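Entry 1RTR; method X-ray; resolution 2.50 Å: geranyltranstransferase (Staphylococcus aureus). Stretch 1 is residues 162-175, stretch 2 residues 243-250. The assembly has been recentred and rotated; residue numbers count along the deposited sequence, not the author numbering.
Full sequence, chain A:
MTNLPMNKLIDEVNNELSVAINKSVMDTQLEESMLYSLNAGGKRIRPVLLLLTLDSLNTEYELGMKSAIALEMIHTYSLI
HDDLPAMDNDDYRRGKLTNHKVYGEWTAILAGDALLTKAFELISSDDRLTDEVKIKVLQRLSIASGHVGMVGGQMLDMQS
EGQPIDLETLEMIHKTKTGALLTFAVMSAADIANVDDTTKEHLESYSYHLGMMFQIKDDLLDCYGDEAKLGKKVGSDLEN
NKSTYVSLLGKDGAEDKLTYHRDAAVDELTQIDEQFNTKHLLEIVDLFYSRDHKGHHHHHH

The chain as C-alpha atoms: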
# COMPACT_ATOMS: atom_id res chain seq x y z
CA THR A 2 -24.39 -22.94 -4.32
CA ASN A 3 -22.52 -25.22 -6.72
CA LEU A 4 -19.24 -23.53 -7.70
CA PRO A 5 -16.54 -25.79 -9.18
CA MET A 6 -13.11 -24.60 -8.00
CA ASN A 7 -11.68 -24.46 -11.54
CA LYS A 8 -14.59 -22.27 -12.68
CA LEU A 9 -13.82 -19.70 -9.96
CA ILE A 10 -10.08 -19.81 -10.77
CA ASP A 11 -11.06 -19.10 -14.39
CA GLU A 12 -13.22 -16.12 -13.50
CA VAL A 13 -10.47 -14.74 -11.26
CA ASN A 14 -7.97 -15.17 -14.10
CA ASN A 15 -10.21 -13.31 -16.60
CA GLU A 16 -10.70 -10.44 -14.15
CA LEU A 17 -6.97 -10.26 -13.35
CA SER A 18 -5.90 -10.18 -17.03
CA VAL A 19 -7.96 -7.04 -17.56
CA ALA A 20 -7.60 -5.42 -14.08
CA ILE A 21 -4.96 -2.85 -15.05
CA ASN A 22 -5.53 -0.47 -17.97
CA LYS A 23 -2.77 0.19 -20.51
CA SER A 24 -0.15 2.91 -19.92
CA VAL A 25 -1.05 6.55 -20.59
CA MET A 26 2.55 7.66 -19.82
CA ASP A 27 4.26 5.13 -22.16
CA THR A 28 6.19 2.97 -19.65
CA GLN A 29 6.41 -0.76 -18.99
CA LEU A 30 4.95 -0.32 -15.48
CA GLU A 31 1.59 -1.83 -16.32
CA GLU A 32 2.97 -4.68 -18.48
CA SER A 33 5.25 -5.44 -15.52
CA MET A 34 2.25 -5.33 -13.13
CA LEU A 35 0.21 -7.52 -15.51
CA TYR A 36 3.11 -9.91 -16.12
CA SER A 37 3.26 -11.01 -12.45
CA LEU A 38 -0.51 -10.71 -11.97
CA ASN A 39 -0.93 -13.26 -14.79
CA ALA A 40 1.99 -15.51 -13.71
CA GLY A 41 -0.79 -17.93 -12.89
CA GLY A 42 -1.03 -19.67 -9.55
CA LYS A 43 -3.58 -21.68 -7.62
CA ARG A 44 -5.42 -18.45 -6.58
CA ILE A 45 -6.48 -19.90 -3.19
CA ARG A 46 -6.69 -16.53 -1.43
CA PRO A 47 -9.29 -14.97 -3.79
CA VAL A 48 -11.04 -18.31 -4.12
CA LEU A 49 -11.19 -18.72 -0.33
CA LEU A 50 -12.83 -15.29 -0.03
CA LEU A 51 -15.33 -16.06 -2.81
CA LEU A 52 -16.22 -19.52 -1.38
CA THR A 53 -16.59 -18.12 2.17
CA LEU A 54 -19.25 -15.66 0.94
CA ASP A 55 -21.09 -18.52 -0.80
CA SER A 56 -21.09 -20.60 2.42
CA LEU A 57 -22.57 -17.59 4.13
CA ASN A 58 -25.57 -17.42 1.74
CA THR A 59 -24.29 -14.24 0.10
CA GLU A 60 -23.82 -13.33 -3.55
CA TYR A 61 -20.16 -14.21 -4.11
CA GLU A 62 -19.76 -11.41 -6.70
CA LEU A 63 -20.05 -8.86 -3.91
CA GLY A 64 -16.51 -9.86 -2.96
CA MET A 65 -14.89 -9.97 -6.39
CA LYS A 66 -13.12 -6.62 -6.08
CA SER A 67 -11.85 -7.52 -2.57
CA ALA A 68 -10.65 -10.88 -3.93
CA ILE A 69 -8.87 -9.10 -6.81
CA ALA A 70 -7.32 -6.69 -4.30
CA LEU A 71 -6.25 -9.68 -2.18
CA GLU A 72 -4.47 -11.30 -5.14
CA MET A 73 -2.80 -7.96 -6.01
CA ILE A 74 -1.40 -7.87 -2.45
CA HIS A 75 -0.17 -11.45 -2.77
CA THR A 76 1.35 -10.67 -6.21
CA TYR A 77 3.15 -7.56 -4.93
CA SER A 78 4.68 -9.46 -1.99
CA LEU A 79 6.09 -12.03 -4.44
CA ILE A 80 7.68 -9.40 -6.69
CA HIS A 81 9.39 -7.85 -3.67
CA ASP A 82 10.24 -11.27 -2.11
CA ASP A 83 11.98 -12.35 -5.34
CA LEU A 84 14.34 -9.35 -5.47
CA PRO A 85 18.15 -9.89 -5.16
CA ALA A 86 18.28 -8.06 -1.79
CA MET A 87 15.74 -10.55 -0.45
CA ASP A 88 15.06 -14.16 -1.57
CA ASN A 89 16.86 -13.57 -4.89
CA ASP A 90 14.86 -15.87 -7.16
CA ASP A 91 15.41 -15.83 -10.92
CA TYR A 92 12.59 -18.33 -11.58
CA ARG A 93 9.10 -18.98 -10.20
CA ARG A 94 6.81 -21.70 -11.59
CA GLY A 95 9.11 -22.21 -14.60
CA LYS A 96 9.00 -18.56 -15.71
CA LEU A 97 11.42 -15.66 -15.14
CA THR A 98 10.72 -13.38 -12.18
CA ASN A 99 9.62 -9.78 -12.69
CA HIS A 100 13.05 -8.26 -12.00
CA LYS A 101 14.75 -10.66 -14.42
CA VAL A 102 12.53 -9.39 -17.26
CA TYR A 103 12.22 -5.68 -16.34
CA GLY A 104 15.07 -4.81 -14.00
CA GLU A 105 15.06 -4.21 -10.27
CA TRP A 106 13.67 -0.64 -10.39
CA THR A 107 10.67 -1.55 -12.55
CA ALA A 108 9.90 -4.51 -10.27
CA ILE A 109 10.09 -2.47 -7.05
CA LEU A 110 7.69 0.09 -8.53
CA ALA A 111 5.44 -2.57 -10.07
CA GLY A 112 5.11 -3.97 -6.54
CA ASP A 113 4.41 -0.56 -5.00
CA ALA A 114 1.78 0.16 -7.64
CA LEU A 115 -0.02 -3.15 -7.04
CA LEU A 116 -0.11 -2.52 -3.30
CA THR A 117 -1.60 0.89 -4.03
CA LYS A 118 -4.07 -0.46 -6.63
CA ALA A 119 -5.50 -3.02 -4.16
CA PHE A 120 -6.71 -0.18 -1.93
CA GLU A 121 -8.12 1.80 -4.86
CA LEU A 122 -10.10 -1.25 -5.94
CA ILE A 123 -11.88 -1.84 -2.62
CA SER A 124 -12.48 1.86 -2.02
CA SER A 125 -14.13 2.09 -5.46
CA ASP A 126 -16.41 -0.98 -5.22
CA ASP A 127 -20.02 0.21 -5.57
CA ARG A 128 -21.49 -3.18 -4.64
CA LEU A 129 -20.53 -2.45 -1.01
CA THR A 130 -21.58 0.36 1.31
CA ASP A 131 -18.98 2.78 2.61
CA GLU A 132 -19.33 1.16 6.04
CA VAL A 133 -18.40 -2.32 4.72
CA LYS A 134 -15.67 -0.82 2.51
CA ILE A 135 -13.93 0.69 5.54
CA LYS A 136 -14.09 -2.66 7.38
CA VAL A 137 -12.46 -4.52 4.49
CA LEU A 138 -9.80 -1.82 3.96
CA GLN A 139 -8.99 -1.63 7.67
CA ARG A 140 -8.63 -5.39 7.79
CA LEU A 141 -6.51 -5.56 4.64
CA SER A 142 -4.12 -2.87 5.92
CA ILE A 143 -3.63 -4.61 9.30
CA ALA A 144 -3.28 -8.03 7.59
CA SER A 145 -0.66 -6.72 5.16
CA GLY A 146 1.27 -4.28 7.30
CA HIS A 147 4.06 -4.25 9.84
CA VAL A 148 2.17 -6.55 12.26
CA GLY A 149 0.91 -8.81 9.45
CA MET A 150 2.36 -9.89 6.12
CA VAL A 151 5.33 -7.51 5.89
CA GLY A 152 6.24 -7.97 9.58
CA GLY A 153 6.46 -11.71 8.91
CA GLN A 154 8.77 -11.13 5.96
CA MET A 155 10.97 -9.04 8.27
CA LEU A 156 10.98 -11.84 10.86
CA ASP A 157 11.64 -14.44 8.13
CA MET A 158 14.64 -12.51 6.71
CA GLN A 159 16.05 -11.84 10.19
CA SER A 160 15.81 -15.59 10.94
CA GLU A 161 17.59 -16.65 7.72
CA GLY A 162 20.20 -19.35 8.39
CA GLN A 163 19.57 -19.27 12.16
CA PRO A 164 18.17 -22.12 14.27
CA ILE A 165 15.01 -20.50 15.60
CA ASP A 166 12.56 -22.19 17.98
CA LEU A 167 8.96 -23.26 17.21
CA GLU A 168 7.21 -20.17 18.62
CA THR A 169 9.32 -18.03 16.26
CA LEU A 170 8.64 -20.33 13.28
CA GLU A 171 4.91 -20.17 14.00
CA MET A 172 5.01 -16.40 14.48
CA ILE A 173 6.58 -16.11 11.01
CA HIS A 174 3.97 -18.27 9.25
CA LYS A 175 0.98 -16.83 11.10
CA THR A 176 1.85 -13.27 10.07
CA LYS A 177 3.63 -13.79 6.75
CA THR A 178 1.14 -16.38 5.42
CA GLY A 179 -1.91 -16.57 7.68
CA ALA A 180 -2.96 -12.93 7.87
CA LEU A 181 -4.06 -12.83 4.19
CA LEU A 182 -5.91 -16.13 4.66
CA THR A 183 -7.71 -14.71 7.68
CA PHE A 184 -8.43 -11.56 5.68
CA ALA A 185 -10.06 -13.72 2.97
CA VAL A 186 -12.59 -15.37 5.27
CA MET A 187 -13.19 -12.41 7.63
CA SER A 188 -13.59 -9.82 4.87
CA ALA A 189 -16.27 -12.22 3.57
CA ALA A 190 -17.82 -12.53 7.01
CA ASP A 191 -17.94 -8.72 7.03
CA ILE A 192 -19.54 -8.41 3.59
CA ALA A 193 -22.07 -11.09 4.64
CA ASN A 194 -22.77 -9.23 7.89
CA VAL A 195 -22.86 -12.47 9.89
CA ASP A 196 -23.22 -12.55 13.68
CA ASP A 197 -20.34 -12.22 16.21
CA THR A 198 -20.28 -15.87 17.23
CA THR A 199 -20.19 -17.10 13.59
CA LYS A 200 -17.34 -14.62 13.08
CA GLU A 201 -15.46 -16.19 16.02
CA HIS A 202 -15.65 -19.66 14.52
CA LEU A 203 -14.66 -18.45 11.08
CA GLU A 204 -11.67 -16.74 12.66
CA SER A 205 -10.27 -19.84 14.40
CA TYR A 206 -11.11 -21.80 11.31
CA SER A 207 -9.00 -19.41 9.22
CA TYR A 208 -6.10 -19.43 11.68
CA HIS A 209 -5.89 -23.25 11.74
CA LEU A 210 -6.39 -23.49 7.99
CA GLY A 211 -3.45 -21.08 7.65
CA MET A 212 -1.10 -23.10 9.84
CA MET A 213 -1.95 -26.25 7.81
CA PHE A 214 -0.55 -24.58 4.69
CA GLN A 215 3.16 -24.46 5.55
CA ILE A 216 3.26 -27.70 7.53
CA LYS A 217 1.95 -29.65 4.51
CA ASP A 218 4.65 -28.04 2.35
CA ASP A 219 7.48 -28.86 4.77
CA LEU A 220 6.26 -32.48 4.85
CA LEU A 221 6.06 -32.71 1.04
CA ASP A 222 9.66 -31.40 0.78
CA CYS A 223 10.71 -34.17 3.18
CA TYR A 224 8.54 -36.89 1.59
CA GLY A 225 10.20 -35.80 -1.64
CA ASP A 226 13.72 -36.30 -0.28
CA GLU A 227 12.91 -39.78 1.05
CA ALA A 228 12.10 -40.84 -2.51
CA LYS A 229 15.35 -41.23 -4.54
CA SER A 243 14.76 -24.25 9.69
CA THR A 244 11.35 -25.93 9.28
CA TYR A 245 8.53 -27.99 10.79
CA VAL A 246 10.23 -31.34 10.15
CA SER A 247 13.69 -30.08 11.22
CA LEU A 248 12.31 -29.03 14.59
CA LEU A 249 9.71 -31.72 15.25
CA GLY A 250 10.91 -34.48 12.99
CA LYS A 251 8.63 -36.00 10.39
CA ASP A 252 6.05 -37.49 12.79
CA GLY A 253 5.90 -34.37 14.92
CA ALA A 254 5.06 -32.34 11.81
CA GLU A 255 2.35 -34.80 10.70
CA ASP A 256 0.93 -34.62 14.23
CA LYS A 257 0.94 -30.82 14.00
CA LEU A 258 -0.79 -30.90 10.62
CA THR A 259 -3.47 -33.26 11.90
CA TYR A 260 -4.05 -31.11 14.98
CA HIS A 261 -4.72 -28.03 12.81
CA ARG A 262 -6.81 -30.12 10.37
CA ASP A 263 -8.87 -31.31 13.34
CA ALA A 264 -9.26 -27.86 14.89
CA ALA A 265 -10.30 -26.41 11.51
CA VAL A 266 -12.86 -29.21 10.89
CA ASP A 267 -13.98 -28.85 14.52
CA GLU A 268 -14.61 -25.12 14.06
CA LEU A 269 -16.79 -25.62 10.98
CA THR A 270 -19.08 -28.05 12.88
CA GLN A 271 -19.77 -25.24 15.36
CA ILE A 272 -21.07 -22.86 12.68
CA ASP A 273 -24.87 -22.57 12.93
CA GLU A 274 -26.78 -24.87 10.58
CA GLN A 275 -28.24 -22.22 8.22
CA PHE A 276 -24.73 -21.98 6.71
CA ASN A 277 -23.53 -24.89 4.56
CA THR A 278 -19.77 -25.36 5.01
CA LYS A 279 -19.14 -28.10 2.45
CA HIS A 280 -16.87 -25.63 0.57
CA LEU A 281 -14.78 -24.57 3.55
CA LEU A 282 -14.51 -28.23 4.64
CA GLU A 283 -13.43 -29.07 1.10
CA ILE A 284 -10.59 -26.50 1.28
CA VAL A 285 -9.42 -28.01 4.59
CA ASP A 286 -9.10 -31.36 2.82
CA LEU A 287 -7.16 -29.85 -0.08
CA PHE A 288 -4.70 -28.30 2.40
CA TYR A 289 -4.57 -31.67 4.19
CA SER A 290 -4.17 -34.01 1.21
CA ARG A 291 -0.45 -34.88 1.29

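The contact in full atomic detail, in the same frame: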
# COMPACT_ATOMS: atom_id res chain seq x y z
N GLY A 162 19.02 -18.59 8.00
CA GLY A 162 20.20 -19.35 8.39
C GLY A 162 20.50 -19.36 9.88
O GLY A 162 21.65 -19.55 10.28
N GLN A 163 19.47 -19.13 10.70
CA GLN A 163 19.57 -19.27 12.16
C GLN A 163 18.68 -20.41 12.60
O GLN A 163 17.69 -20.72 11.92
CB GLN A 163 19.15 -17.98 12.89
CG GLN A 163 19.80 -16.70 12.39
CD GLN A 163 21.25 -16.57 12.84
OE1 GLN A 163 21.54 -15.81 13.77
NE2 GLN A 163 22.15 -17.31 12.19
N PRO A 164 19.03 -21.07 13.71
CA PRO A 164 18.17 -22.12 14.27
C PRO A 164 17.20 -21.51 15.27
O PRO A 164 17.51 -21.38 16.46
CB PRO A 164 19.18 -23.06 14.95
CG PRO A 164 20.50 -22.29 14.98
CD PRO A 164 20.25 -20.88 14.51
N ILE A 165 16.03 -21.13 14.78
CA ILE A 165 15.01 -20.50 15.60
C ILE A 165 14.11 -21.57 16.20
O ILE A 165 13.99 -22.65 15.62
CB ILE A 165 14.19 -19.49 14.75
CG1 ILE A 165 13.76 -20.13 13.42
CG2 ILE A 165 15.03 -18.25 14.47
CD1 ILE A 165 12.50 -19.54 12.83
N ASP A 166 13.51 -21.28 17.34
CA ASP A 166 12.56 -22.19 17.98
C ASP A 166 11.16 -22.20 17.32
O ASP A 166 10.89 -21.44 16.39
CB ASP A 166 12.48 -21.95 19.49
CG ASP A 166 11.98 -20.56 19.86
OD1 ASP A 166 11.11 -20.02 19.15
OD2 ASP A 166 12.37 -19.95 20.87
N LEU A 167 10.27 -23.05 17.83
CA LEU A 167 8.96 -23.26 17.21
C LEU A 167 7.98 -22.09 17.38
O LEU A 167 7.13 -21.88 16.52
CB LEU A 167 8.33 -24.57 17.71
CG LEU A 167 7.05 -25.06 17.02
CD1 LEU A 167 7.33 -25.45 15.57
CD2 LEU A 167 6.43 -26.20 17.78
N GLU A 168 8.08 -21.33 18.48
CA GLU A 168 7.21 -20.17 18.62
C GLU A 168 7.55 -19.09 17.59
O GLU A 168 6.66 -18.43 17.08
CB GLU A 168 7.18 -19.58 20.05
CG GLU A 168 8.22 -20.12 20.99
CD GLU A 168 7.78 -20.04 22.45
OE1 GLU A 168 8.00 -18.96 23.07
OE2 GLU A 168 7.24 -21.04 22.97
N THR A 169 8.84 -18.93 17.30
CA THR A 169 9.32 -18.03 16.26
C THR A 169 8.84 -18.46 14.87
O THR A 169 8.27 -17.65 14.13
CB THR A 169 10.87 -17.90 16.32
OG1 THR A 169 11.25 -17.39 17.60
CG2 THR A 169 11.39 -16.83 15.34
N LEU A 170 9.10 -19.72 14.53
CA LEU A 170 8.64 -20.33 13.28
C LEU A 170 7.13 -20.13 13.05
O LEU A 170 6.70 -19.80 11.94
CB LEU A 170 8.95 -21.82 13.28
CG LEU A 170 9.34 -22.55 11.99
CD1 LEU A 170 8.28 -23.54 11.62
CD2 LEU A 170 9.64 -21.62 10.80
N GLU A 171 6.35 -20.32 14.10
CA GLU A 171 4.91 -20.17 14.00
C GLU A 171 4.49 -18.71 13.88
O GLU A 171 3.55 -18.41 13.13
CB GLU A 171 4.21 -20.83 15.18
CG GLU A 171 4.17 -22.34 15.06
CD GLU A 171 3.63 -22.98 16.32
OE1 GLU A 171 4.01 -22.53 17.43
OE2 GLU A 171 2.83 -23.92 16.19
N MET A 172 5.19 -17.84 14.61
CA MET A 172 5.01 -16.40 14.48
C MET A 172 5.23 -15.95 13.03
O MET A 172 4.43 -15.18 12.49
CB MET A 172 5.94 -15.64 15.44
CG MET A 172 5.74 -14.12 15.50
SD MET A 172 4.04 -13.63 15.95
CE MET A 172 4.20 -13.64 17.77
N ILE A 173 6.29 -16.46 12.39
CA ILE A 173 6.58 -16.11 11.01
C ILE A 173 5.44 -16.51 10.08
O ILE A 173 4.99 -15.71 9.28
CB ILE A 173 7.91 -16.71 10.52
CG1 ILE A 173 9.10 -16.07 11.24
CG2 ILE A 173 8.07 -16.56 9.01
CD1 ILE A 173 10.37 -16.89 11.15
N HIS A 174 4.95 -17.75 10.20
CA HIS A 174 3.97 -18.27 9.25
C HIS A 174 2.58 -17.69 9.46
O HIS A 174 1.83 -17.47 8.51
CB HIS A 174 3.94 -19.80 9.26
CG HIS A 174 5.17 -20.42 8.69
ND1 HIS A 174 5.80 -21.50 9.28
CD2 HIS A 174 5.91 -20.11 7.59
CE1 HIS A 174 6.87 -21.83 8.57
NE2 HIS A 174 6.95 -21.01 7.54
N LYS A 175 2.24 -17.45 10.72
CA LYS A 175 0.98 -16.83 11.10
C LYS A 175 0.84 -15.42 10.52
O LYS A 175 -0.23 -15.04 10.08
CB LYS A 175 0.88 -16.82 12.62
CG LYS A 175 -0.23 -15.99 13.20
CD LYS A 175 0.21 -15.45 14.56
CE LYS A 175 -0.97 -15.03 15.45
NZ LYS A 175 -2.34 -15.29 14.88
N SER A 243 15.43 -23.87 8.45
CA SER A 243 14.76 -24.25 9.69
C SER A 243 13.24 -24.37 9.51
O SER A 243 12.57 -23.39 9.17
CB SER A 243 15.11 -23.25 10.80
OG SER A 243 14.49 -23.62 12.02
N THR A 244 12.71 -25.58 9.73
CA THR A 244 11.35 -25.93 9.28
C THR A 244 10.58 -26.76 10.30
O THR A 244 11.08 -27.04 11.39
CB THR A 244 11.37 -26.72 7.94
OG1 THR A 244 11.79 -28.08 8.19
CG2 THR A 244 12.41 -26.16 6.94
N TYR A 245 9.37 -27.16 9.92
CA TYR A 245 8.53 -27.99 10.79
C TYR A 245 9.12 -29.37 11.04
O TYR A 245 9.09 -29.84 12.17
CB TYR A 245 7.10 -28.11 10.28
CG TYR A 245 6.23 -26.96 10.72
CD1 TYR A 245 5.91 -25.93 9.83
CD2 TYR A 245 5.75 -26.88 12.02
CE1 TYR A 245 5.13 -24.87 10.23
CE2 TYR A 245 4.97 -25.82 12.43
CZ TYR A 245 4.67 -24.81 11.52
OH TYR A 245 3.89 -23.74 11.89
N VAL A 246 9.66 -30.01 9.99
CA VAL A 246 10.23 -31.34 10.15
C VAL A 246 11.62 -31.31 10.81
O VAL A 246 11.99 -32.27 11.51
CB VAL A 246 10.18 -32.24 8.85
CG1 VAL A 246 9.40 -31.59 7.73
CG2 VAL A 246 11.57 -32.68 8.38
N SER A 247 12.36 -30.22 10.62
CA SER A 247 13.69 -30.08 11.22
C SER A 247 13.63 -29.77 12.71
O SER A 247 14.61 -29.95 13.43
CB SER A 247 14.52 -29.02 10.49
OG SER A 247 14.37 -27.75 11.09
N LEU A 248 12.48 -29.30 13.18
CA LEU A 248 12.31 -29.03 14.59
C LEU A 248 11.59 -30.17 15.31
O LEU A 248 11.91 -30.50 16.45
CB LEU A 248 11.55 -27.72 14.81
CG LEU A 248 12.28 -26.41 14.47
CD1 LEU A 248 11.28 -25.28 14.24
CD2 LEU A 248 13.27 -26.02 15.56
N LEU A 249 10.64 -30.79 14.62
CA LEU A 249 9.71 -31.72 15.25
C LEU A 249 9.96 -33.14 14.78
O LEU A 249 9.44 -34.11 15.35
CB LEU A 249 8.27 -31.33 14.88
CG LEU A 249 7.36 -30.56 15.83
CD1 LEU A 249 8.09 -29.81 16.93
CD2 LEU A 249 6.50 -29.61 15.02
N GLY A 250 10.78 -33.25 13.74
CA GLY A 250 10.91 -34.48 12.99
C GLY A 250 9.65 -34.69 12.18
O GLY A 250 8.65 -33.98 12.36
O HOH W 1 1.63 -24.54 13.89

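Shape rather than polar pairing holds the two stretches together: no direct hydrogen bond crosses between them, and 471 Å² of surface, summed over both sides, is buried. Helix 167-175 and helix 245-250 run close to antiparallel, with 153° between their N-to-C directions. Their axes come no nearer than 11.1 Å, and side chains from both helices fill the space between.

The principal bump is Tyr245. Its CA-to-CB bond points sideways, yet with chi1 at -85° (m) the ring reaches the first helix and sits as a knob among Leu167, Leu170, Glu171 and His174, residues spaced along successive turns. The floor of this hollow is best defined at Leu170. Its CD1 lies 3.7 Å from the centroid of the Tyr245 ring and only 12° off the ring normal, so the methyl rests over the ring face in a CH-pi contact. Leu167 adds an apolar wall, its CD1 3.9 Å from Tyr245 CE2. The His174 and Tyr245 rings meet rim to rim, centroids 5.7 Å apart and planes inclined at 23°, without stacking. A tyrosine suits this place because a flat, largely apolar ring can fill the hollow while its hydroxyl lies against the aliphatic part of Glu171, with Glu171 CG 3.5 Å from Tyr245 OH, and also reaches water 1, whose O donates to Glu171 OE2 at 2.7 Å and lies 3.1 Å from Tyr245 OH.

One turn further along the second helix, Leu248 points toward the first stretch. Its CD1 packs 4.0 Å from Leu170 CG and 4.2 Å from Leu167 CD1. Leu248 CD2 is 3.4 Å from Ile165 O, with Leu248 CD1 4.0 Å from the same Ile165 O, so the branched end touches Leu167, Leu170 and the loop before them. Leu167 CD1 also lies 4.3 Å from Leu249 CD2; Leu167 CD2 is 4.1 Å from Leu249 CD1.

Ser243 packs beside the loop, its CB 3.8 Å from Gln163 O and its OG 3.8 Å from Ile165 CG1. Its short side chain points toward the first stretch and lies against this backbone, and Leu170 CD2 comes within 3.8 Å of Ser243 O.

Each helix start is capped within its own stretch. Asp166 OD1 accepts from Thr169 N at 3.1 Å, and Thr244 OG1 accepts from Ser247 N at 3.3 Å; Ser247 OG in turn accepts from Thr244 N at 3.1 Å. Both capping residues direct their CA-to-CB bonds away from the partner stretch.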